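Local coordinates for minor capsid protein (Enterobacteria phage PRD1, PDB 1YQ5) that forms, as a trimer and together with P31 and P2, the spike complexes at the five-fold vertices of the phage capsid, and is essential for infectivity, at residues A[9-14]-A[132-137]; A[63-68]-A[120-125]; A[56-61]-A[109-114]. All blocks are in the same frame, centred on the assembly; numbering follows the deposited sequence.

Contact 1 of 3, residues A[9-14]-A[132-137]; sequences LMYSTS and SNYIIN
Y11 holds its CG anti to the backbone N (chi1 -161°), while I136 sets CG1 anti to its carbonyl carbon (chi1 -63°), and the two side chains leave the sheet side by side on one face, with Y11 CB 3.9 Å from I136 CB. Between them the backbones form an antiparallel hydrogen-bonded pair: Y11 N donates to I136 O at 2.6 Å with an almost straight N-H...O, and I136 N returns a bond to Y11 O at 2.8 Å. I136 CD1 reaches the edge of the Y11 ring. On the other face, M10 and N137 make the adjacent non-hydrogen-bonded pair; their side chains cross, and the CG of selenomethionine M10 comes 3.8 Å from N137 OD1. The bend of M10 at chi2 (-78°) leaves its SE 4.2 Å from CD1 of I135.

Beyond this short pairing the chains part, and the Y134 ring lies against S12 and T13, which meet it obliquely. Its CE1 lies 3.4 Å from S12 CA, and its CE2 meets T13 CG2 at 3.6 Å. Two waters span the widening gap. One accepts from T13 N, donates to Y134 O and rests over the centre of the Y134 ring; the other joins T13 OG1 to S132 O. The tyrosine hydroxyls look past the contact, Y11 OH bonding to the carbonyl O of D30 and Y134 OH to that of P18.

Strands 5-11 and 135-142 are neighbours in one antiparallel sheet of the jelly roll, the second domain of the spike protein. Strand 35-40 flanks 5-11 on its far side, and strand 59-68 takes the other edge of 135-142, where I136 also packs on M65 and V67.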
loop_
_atom_site.group_PDB
_atom_site.type_symbol
_atom_site.label_atom_id
_atom_site.label_comp_id
_atom_site.label_asym_id
_atom_site.label_seq_id
_atom_site.Cartn_x
_atom_site.Cartn_y
_atom_site.Cartn_z
ATOM N N LEU A 9 7.699 -9.885 -10.585
ATOM C CA LEU A 9 7.987 -11.306 -10.492
ATOM C C LEU A 9 6.859 -12.126 -9.882
ATOM O O LEU A 9 6.066 -11.626 -9.080
ATOM C CB LEU A 9 9.241 -11.523 -9.639
ATOM C CG LEU A 9 10.480 -10.672 -9.924
ATOM C CD1 LEU A 9 11.489 -10.858 -8.801
ATOM C CD2 LEU A 9 11.080 -11.063 -11.266
HETATM N N MSE A 10 6.806 -13.394 -10.274
HETATM C CA MSE A 10 5.830 -14.330 -9.741
HETATM C C MSE A 10 6.696 -15.417 -9.102
HETATM O O MSE A 10 7.481 -16.086 -9.782
HETATM C CB MSE A 10 4.954 -14.903 -10.858
HETATM C CG MSE A 10 3.715 -15.647 -10.360
HETATM SE SE MSE A 10 4.127 -17.421 -9.710
HETATM C CE MSE A 10 4.341 -18.270 -11.440
ATOM N N TYR A 11 6.549 -15.567 -7.792
ATOM C CA TYR A 11 7.325 -16.506 -6.985
ATOM C C TYR A 11 6.426 -17.623 -6.447
ATOM O O TYR A 11 5.392 -17.354 -5.837
ATOM C CB TYR A 11 7.936 -15.707 -5.831
ATOM C CG TYR A 11 9.115 -16.310 -5.104
ATOM C CD1 TYR A 11 10.272 -16.684 -5.786
ATOM C CD2 TYR A 11 9.114 -16.404 -3.711
ATOM C CE1 TYR A 11 11.406 -17.128 -5.094
ATOM C CE2 TYR A 11 10.238 -16.844 -3.010
ATOM C CZ TYR A 11 11.380 -17.201 -3.706
ATOM O OH TYR A 11 12.503 -17.605 -3.012
ATOM N N SER A 12 6.821 -18.871 -6.681
ATOM C CA SER A 12 6.050 -20.028 -6.218
ATOM C C SER A 12 6.996 -21.209 -6.044
ATOM O O SER A 12 8.182 -21.100 -6.344
ATOM C CB SER A 12 4.990 -20.409 -7.250
ATOM O OG SER A 12 5.606 -20.942 -8.413
ATOM N N THR A 13 6.468 -22.339 -5.574
ATOM C CA THR A 13 7.290 -23.531 -5.393
ATOM C C THR A 13 7.816 -23.996 -6.749
ATOM O O THR A 13 8.841 -24.672 -6.828
ATOM C CB THR A 13 6.493 -24.693 -4.765
ATOM O OG1 THR A 13 5.352 -24.990 -5.580
ATOM C CG2 THR A 13 6.043 -24.334 -3.356
ATOM N N SER A 14 7.108 -23.627 -7.815
ATOM C CA SER A 14 7.505 -24.003 -9.170
ATOM C C SER A 14 8.420 -22.971 -9.814
ATOM O O SER A 14 9.097 -23.262 -10.806
ATOM C CB SER A 14 6.268 -24.183 -10.057
ATOM O OG SER A 14 5.441 -25.223 -9.570
ATOM N N SER A 132 3.254 -24.001 1.522
ATOM C CA SER A 132 3.770 -24.836 0.443
ATOM C C SER A 132 2.826 -24.833 -0.755
ATOM O O SER A 132 2.901 -25.708 -1.616
ATOM C CB SER A 132 3.975 -26.272 0.937
ATOM O OG SER A 132 2.747 -26.847 1.342
ATOM N N ASN A 133 1.942 -23.842 -0.806
ATOM C CA ASN A 133 0.969 -23.721 -1.893
ATOM C C ASN A 133 0.711 -22.233 -2.076
ATOM O O ASN A 133 -0.428 -21.772 -2.072
ATOM C CB ASN A 133 -0.322 -24.451 -1.504
ATOM C CG ASN A 133 -1.455 -24.205 -2.483
ATOM O OD1 ASN A 133 -1.258 -24.232 -3.697
ATOM N ND2 ASN A 133 -2.653 -23.971 -1.956
ATOM N N TYR A 134 1.796 -21.490 -2.259
ATOM C CA TYR A 134 1.728 -20.044 -2.376
ATOM C C TYR A 134 1.991 -19.450 -3.749
ATOM O O TYR A 134 2.715 -20.012 -4.566
ATOM C CB TYR A 134 2.721 -19.431 -1.384
ATOM C CG TYR A 134 4.152 -19.880 -1.623
ATOM C CD1 TYR A 134 4.962 -19.230 -2.553
ATOM C CD2 TYR A 134 4.680 -20.985 -0.953
ATOM C CE1 TYR A 134 6.261 -19.667 -2.815
ATOM C CE2 TYR A 134 5.980 -21.432 -1.207
ATOM C CZ TYR A 134 6.760 -20.768 -2.141
ATOM O OH TYR A 134 8.032 -21.206 -2.415
ATOM N N ILE A 135 1.368 -18.304 -3.992
ATOM C CA ILE A 135 1.585 -17.554 -5.215
ATOM C C ILE A 135 1.966 -16.183 -4.682
ATOM O O ILE A 135 1.143 -15.477 -4.096
ATOM C CB ILE A 135 0.327 -17.430 -6.085
ATOM C CG1 ILE A 135 -0.044 -18.796 -6.663
ATOM C CG2 ILE A 135 0.602 -16.455 -7.238
ATOM C CD1 ILE A 135 1.041 -19.383 -7.554
ATOM N N ILE A 136 3.234 -15.839 -4.851
ATOM C CA ILE A 136 3.750 -14.571 -4.381
ATOM C C ILE A 136 4.125 -13.703 -5.569
ATOM O O ILE A 136 4.777 -14.162 -6.512
ATOM C CB ILE A 136 4.999 -14.784 -3.488
ATOM C CG1 ILE A 136 4.605 -15.583 -2.243
ATOM C CG2 ILE A 136 5.612 -13.438 -3.098
ATOM C CD1 ILE A 136 5.779 -15.950 -1.353
ATOM N N ASN A 137 3.680 -12.455 -5.533
ATOM C CA ASN A 137 3.994 -11.507 -6.587
ATOM C C ASN A 137 4.763 -10.361 -5.959
ATOM O O ASN A 137 4.367 -9.829 -4.919
ATOM C CB ASN A 137 2.717 -10.987 -7.243
ATOM C CG ASN A 137 2.097 -12.002 -8.184
ATOM O OD1 ASN A 137 2.568 -12.194 -9.311
ATOM N ND2 ASN A 137 1.051 -12.665 -7.724
HETATM O O HOH W 1 3.740 -22.505 -4.883
HETATM O O HOH W 2 3.165 -25.941 -4.258
#

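Contact 2 of 3, residues A[63-68]-A[120-125]; sequences ITMTVK and LKFSLC
M65, a selenomethionine, reaches across from one sheet to the other and settles between F122 and L124. The M65 and F122 side chains run alongside each other in opposing senses, which brings SE to 3.8 Å from F122 CB; L124 CD2 is 4.0 Å from the same SE. To the centroid of the F122 ring SE measures 5.2 Å, an oblique Met-aromatic contact 73° off the ring normal. The chain runs out extended as far as SE and bends at chi3 (57°), which places CE 3.3 Å from the backbone O of S123. The rim of the same ring, at CE2, receives I63 CG2 at 3.6 Å, close to the ring plane. I63 CD1 and L120 CD2 meet tip to tip at 3.6 Å, and at the other end L124 CD2 sits 3.6 Å from V67 CB.

No hydrogen bond crosses here: the two strand segments, whose axes approach to 9.0 Å at 26°, belong to different sheets, and the alternating residues I63, M65, V67 and L120, F122, L124 all point inward. Further apolar side chains surround them: I138 touches both M65 and F122, V81 lies against F122, and F29 against L124.

These side chains fill the hydrophobic centre of the jelly-roll sandwich. Strand 59-68 lies between 135-142 and 100-109 in its sheet, and strand 119-126 between 51-53 and 76-83 in the opposing one.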
loop_
_atom_site.group_PDB
_atom_site.type_symbol
_atom_site.label_atom_id
_atom_site.label_comp_id
_atom_site.label_asym_id
_atom_site.label_seq_id
_atom_site.Cartn_x
_atom_site.Cartn_y
_atom_site.Cartn_z
ATOM N N ILE A 63 6.966 -0.243 -4.255
ATOM C CA ILE A 63 7.117 -1.677 -4.086
ATOM C C ILE A 63 5.869 -2.354 -3.538
ATOM O O ILE A 63 5.203 -1.828 -2.641
ATOM C CB ILE A 63 8.279 -1.956 -3.118
ATOM C CG1 ILE A 63 9.562 -1.327 -3.667
ATOM C CG2 ILE A 63 8.436 -3.447 -2.893
ATOM C CD1 ILE A 63 10.633 -1.120 -2.619
ATOM N N THR A 64 5.566 -3.529 -4.078
ATOM C CA THR A 64 4.423 -4.305 -3.627
ATOM C C THR A 64 4.760 -5.785 -3.606
ATOM O O THR A 64 5.383 -6.306 -4.528
ATOM C CB THR A 64 3.187 -4.132 -4.546
ATOM O OG1 THR A 64 2.677 -2.798 -4.431
ATOM C CG2 THR A 64 2.085 -5.126 -4.155
HETATM N N MSE A 65 4.369 -6.451 -2.531
HETATM C CA MSE A 65 4.559 -7.882 -2.421
HETATM C C MSE A 65 3.259 -8.436 -1.881
HETATM O O MSE A 65 2.761 -7.977 -0.850
HETATM C CB MSE A 65 5.701 -8.250 -1.477
HETATM C CG MSE A 65 5.747 -9.757 -1.239
HETATM SE SE MSE A 65 7.297 -10.393 -0.292
HETATM C CE MSE A 65 7.076 -9.300 1.320
ATOM N N THR A 66 2.704 -9.409 -2.592
ATOM C CA THR A 66 1.452 -10.029 -2.195
ATOM C C THR A 66 1.593 -11.540 -2.134
ATOM O O THR A 66 2.482 -12.118 -2.758
ATOM C CB THR A 66 0.328 -9.706 -3.195
ATOM O OG1 THR A 66 0.732 -10.115 -4.508
ATOM C CG2 THR A 66 0.028 -8.216 -3.199
ATOM N N VAL A 67 0.708 -12.174 -1.377
ATOM C CA VAL A 67 0.723 -13.619 -1.266
ATOM C C VAL A 67 -0.671 -14.181 -1.066
ATOM O O VAL A 67 -1.509 -13.583 -0.389
ATOM C CB VAL A 67 1.598 -14.114 -0.081
ATOM C CG1 VAL A 67 1.063 -13.570 1.235
ATOM C CG2 VAL A 67 1.604 -15.637 -0.043
ATOM N N LYS A 68 -0.902 -15.327 -1.696
ATOM C CA LYS A 68 -2.136 -16.079 -1.566
ATOM C C LYS A 68 -1.660 -17.515 -1.353
ATOM O O LYS A 68 -0.806 -18.008 -2.091
ATOM C CB LYS A 68 -2.994 -16.024 -2.841
ATOM C CG LYS A 68 -3.748 -14.721 -3.093
ATOM C CD LYS A 68 -4.571 -14.274 -1.887
ATOM C CE LYS A 68 -5.500 -15.365 -1.346
ATOM N NZ LYS A 68 -6.554 -15.816 -2.306
ATOM N N LEU A 120 16.940 -4.863 -2.628
ATOM C CA LEU A 120 15.669 -4.906 -1.924
ATOM C C LEU A 120 15.499 -6.365 -1.516
ATOM O O LEU A 120 15.538 -7.256 -2.369
ATOM C CB LEU A 120 14.532 -4.488 -2.858
ATOM C CG LEU A 120 14.484 -3.009 -3.253
ATOM C CD1 LEU A 120 13.532 -2.813 -4.419
ATOM C CD2 LEU A 120 14.043 -2.182 -2.053
ATOM N N LYS A 121 15.332 -6.609 -0.219
ATOM C CA LYS A 121 15.165 -7.971 0.275
ATOM C C LYS A 121 13.708 -8.216 0.656
ATOM O O LYS A 121 13.060 -7.357 1.255
ATOM C CB LYS A 121 16.078 -8.209 1.477
ATOM C CG LYS A 121 17.567 -8.091 1.151
ATOM C CD LYS A 121 18.427 -8.334 2.384
ATOM C CE LYS A 121 19.911 -8.298 2.045
ATOM N NZ LYS A 121 20.758 -8.558 3.244
ATOM N N PHE A 122 13.196 -9.392 0.305
ATOM C CA PHE A 122 11.806 -9.729 0.584
ATOM C C PHE A 122 11.641 -11.018 1.377
ATOM O O PHE A 122 12.405 -11.974 1.204
ATOM C CB PHE A 122 11.020 -9.868 -0.728
ATOM C CG PHE A 122 11.065 -8.647 -1.600
ATOM C CD1 PHE A 122 12.175 -8.383 -2.400
ATOM C CD2 PHE A 122 9.999 -7.751 -1.614
ATOM C CE1 PHE A 122 12.223 -7.245 -3.205
ATOM C CE2 PHE A 122 10.035 -6.609 -2.412
ATOM C CZ PHE A 122 11.154 -6.356 -3.211
ATOM N N SER A 123 10.623 -11.043 2.231
ATOM C CA SER A 123 10.321 -12.223 3.029
ATOM C C SER A 123 8.914 -12.158 3.599
ATOM O O SER A 123 8.363 -11.077 3.826
ATOM C CB SER A 123 11.313 -12.379 4.185
ATOM O OG SER A 123 11.104 -13.619 4.851
ATOM N N LEU A 124 8.336 -13.331 3.817
ATOM C CA LEU A 124 7.004 -13.436 4.393
ATOM C C LEU A 124 6.805 -14.862 4.887
ATOM O O LEU A 124 7.577 -15.761 4.543
ATOM C CB LEU A 124 5.932 -13.066 3.353
ATOM C CG LEU A 124 5.740 -13.908 2.087
ATOM C CD1 LEU A 124 5.119 -15.261 2.436
ATOM C CD2 LEU A 124 4.827 -13.157 1.126
ATOM N N CYS A 125 5.779 -15.057 5.704
ATOM C CA CYS A 125 5.451 -16.367 6.247
ATOM C C CYS A 125 4.093 -16.218 6.886
ATOM O O CYS A 125 3.481 -15.157 6.809
ATOM C CB CYS A 125 6.438 -16.766 7.347
ATOM S SG CYS A 125 6.190 -15.853 8.929
#

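Contact 3 of 3, residues A[56-61]-A[109-114]; sequences GKSGLY and CNVLGV
S58 OG accepts the N-H of V111 at 2.8 Å, a nearly straight bond in which a serine side chain stands in for the next backbone partner. With chi1 at -69°, OG lies beside its own backbone N and anti to the carbonyl carbon. The isopropyl group of V111 folds over the same turn: CG2 rests 3.5 Å from the carbonyl carbon of K57, and CB approaches S58 OG.

One step inward, G59 and C109 form an antiparallel hydrogen-bonded pair. G59 N donates to C109 O at 3.0 Å, and C109 N donates to G59 O at 2.8 Å. At the backbone angles of G59 a CB would press against the carbonyl O of S58, so the absence of a side chain suits this conformation. Here strand 59-68 begins and strand 100-109, an outer strand of its sheet within the chain, ends; the pair lies at one end of this sheet of the jelly roll, where the chain leaves for the loop toward strand 119-126.

On the side of C109, the Y61 ring takes up the sulfur. SG is 3.7 Å from Y61 CD1 and stands obliquely to the ring, 45° off its normal, while CB of C109 touches the same CD1. At the far end of the ring, the Y61 hydroxyl donates into a lone pair of K57 O at 2.6 Å from OH, within the plane of that carbonyl, which ties the ring back to the turn preceding its own strand. L53 packs against Y61, C109 and V111 together. Farther out, a water accepts from G56 N and donates to V111 O, bridging the two loops, and K57 NZ forms a salt bridge with D5.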
loop_
_atom_site.group_PDB
_atom_site.type_symbol
_atom_site.label_atom_id
_atom_site.label_comp_id
_atom_site.label_asym_id
_atom_site.label_seq_id
_atom_site.Cartn_x
_atom_site.Cartn_y
_atom_site.Cartn_z
ATOM N N GLY A 56 23.944 4.103 -9.564
ATOM C CA GLY A 56 23.406 5.333 -10.112
ATOM C C GLY A 56 21.890 5.416 -10.096
ATOM O O GLY A 56 21.324 6.391 -10.587
ATOM N N LYS A 57 21.231 4.419 -9.512
ATOM C CA LYS A 57 19.770 4.397 -9.479
ATOM C C LYS A 57 19.112 4.862 -8.176
ATOM O O LYS A 57 18.040 4.377 -7.821
ATOM C CB LYS A 57 19.262 2.991 -9.828
ATOM C CG LYS A 57 19.536 2.551 -11.271
ATOM C CD LYS A 57 18.710 3.351 -12.272
ATOM C CE LYS A 57 19.044 2.974 -13.713
ATOM N NZ LYS A 57 18.170 3.709 -14.685
ATOM N N SER A 58 19.735 5.796 -7.464
ATOM C CA SER A 58 19.126 6.293 -6.232
ATOM C C SER A 58 17.809 6.966 -6.619
ATOM O O SER A 58 17.687 7.513 -7.712
ATOM C CB SER A 58 20.040 7.312 -5.545
ATOM O OG SER A 58 21.198 6.690 -5.018
ATOM N N GLY A 59 16.822 6.917 -5.734
ATOM C CA GLY A 59 15.551 7.542 -6.049
ATOM C C GLY A 59 14.374 6.962 -5.292
ATOM O O GLY A 59 14.546 6.260 -4.288
ATOM N N LEU A 60 13.172 7.259 -5.777
ATOM C CA LEU A 60 11.944 6.787 -5.152
ATOM C C LEU A 60 11.471 5.512 -5.825
ATOM O O LEU A 60 11.422 5.425 -7.056
ATOM C CB LEU A 60 10.855 7.855 -5.252
ATOM C CG LEU A 60 11.097 9.132 -4.444
ATOM C CD1 LEU A 60 10.066 10.187 -4.819
ATOM C CD2 LEU A 60 11.018 8.810 -2.951
ATOM N N TYR A 61 11.122 4.526 -5.007
ATOM C CA TYR A 61 10.662 3.243 -5.509
ATOM C C TYR A 61 9.317 2.829 -4.937
ATOM O O TYR A 61 9.088 2.936 -3.732
ATOM C CB TYR A 61 11.684 2.150 -5.184
ATOM C CG TYR A 61 12.947 2.232 -6.004
ATOM C CD1 TYR A 61 13.929 3.182 -5.723
ATOM C CD2 TYR A 61 13.140 1.384 -7.094
ATOM C CE1 TYR A 61 15.077 3.281 -6.517
ATOM C CE2 TYR A 61 14.274 1.474 -7.887
ATOM C CZ TYR A 61 15.238 2.424 -7.599
ATOM O OH TYR A 61 16.348 2.519 -8.411
ATOM N N CYS A 109 15.364 5.134 -1.911
ATOM C CA CYS A 109 16.480 4.201 -1.855
ATOM C C CYS A 109 17.774 4.870 -2.267
ATOM O O CYS A 109 17.878 5.419 -3.370
ATOM C CB CYS A 109 16.243 3.010 -2.792
ATOM S SG CYS A 109 14.843 1.960 -2.366
ATOM N N ASN A 110 18.759 4.833 -1.380
ATOM C CA ASN A 110 20.059 5.390 -1.703
ATOM C C ASN A 110 20.870 4.222 -2.245
ATOM O O ASN A 110 20.963 3.177 -1.601
ATOM C CB ASN A 110 20.746 5.959 -0.459
ATOM C CG ASN A 110 22.136 6.482 -0.761
ATOM O OD1 ASN A 110 22.318 7.289 -1.669
ATOM N ND2 ASN A 110 23.123 6.023 -0.004
ATOM N N VAL A 111 21.436 4.388 -3.433
ATOM C CA VAL A 111 22.241 3.336 -4.036
ATOM C C VAL A 111 23.707 3.712 -3.865
ATOM O O VAL A 111 24.166 4.710 -4.413
ATOM C CB VAL A 111 21.910 3.180 -5.531
ATOM C CG1 VAL A 111 22.846 2.161 -6.174
ATOM C CG2 VAL A 111 20.455 2.739 -5.685
ATOM N N LEU A 112 24.431 2.910 -3.093
ATOM C CA LEU A 112 25.840 3.162 -2.818
ATOM C C LEU A 112 26.769 2.760 -3.954
ATOM O O LEU A 112 27.895 3.250 -4.042
ATOM C CB LEU A 112 26.255 2.413 -1.550
ATOM C CG LEU A 112 25.511 2.790 -0.268
ATOM C CD1 LEU A 112 25.744 1.732 0.796
ATOM C CD2 LEU A 112 25.979 4.156 0.214
ATOM N N GLY A 113 26.302 1.874 -4.825
ATOM C CA GLY A 113 27.150 1.410 -5.907
ATOM C C GLY A 113 27.890 0.162 -5.447
ATOM O O GLY A 113 28.958 -0.174 -5.960
ATOM N N VAL A 114 27.316 -0.513 -4.455
ATOM C CA VAL A 114 27.877 -1.745 -3.904
ATOM C C VAL A 114 26.758 -2.769 -4.072
ATOM O O VAL A 114 25.798 -2.790 -3.299
ATOM C CB VAL A 114 28.223 -1.582 -2.414
ATOM C CG1 VAL A 114 28.879 -2.854 -1.880
ATOM C CG2 VAL A 114 29.148 -0.391 -2.232
HETATM O O HOH W 3 24.986 4.856 -7.094
#

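Strand 59-68 belongs to contacts 2 and 3 and neighbours strand 135-142 of contact 1. Contacts 1 and 2 have centres about 10 Å apart and meet through probable backbone hydrogen bonds, N137 O to T66 N and I135 N to K68 O, both 2.9 Å. Contacts 2 and 3, centres about 20 Å apart, touch where L120 CD2 lies 4.2 Å from C109 SG. Contacts 1 and 3 sit on opposite sides of the chain's centre, their centres about 27 Å apart. The side of segment 63-68 turned away from contact 2 meets the second subunit, where T64 OG1 bonds to L106 N and K68 NZ makes a salt bridge with D87, both of that subunit.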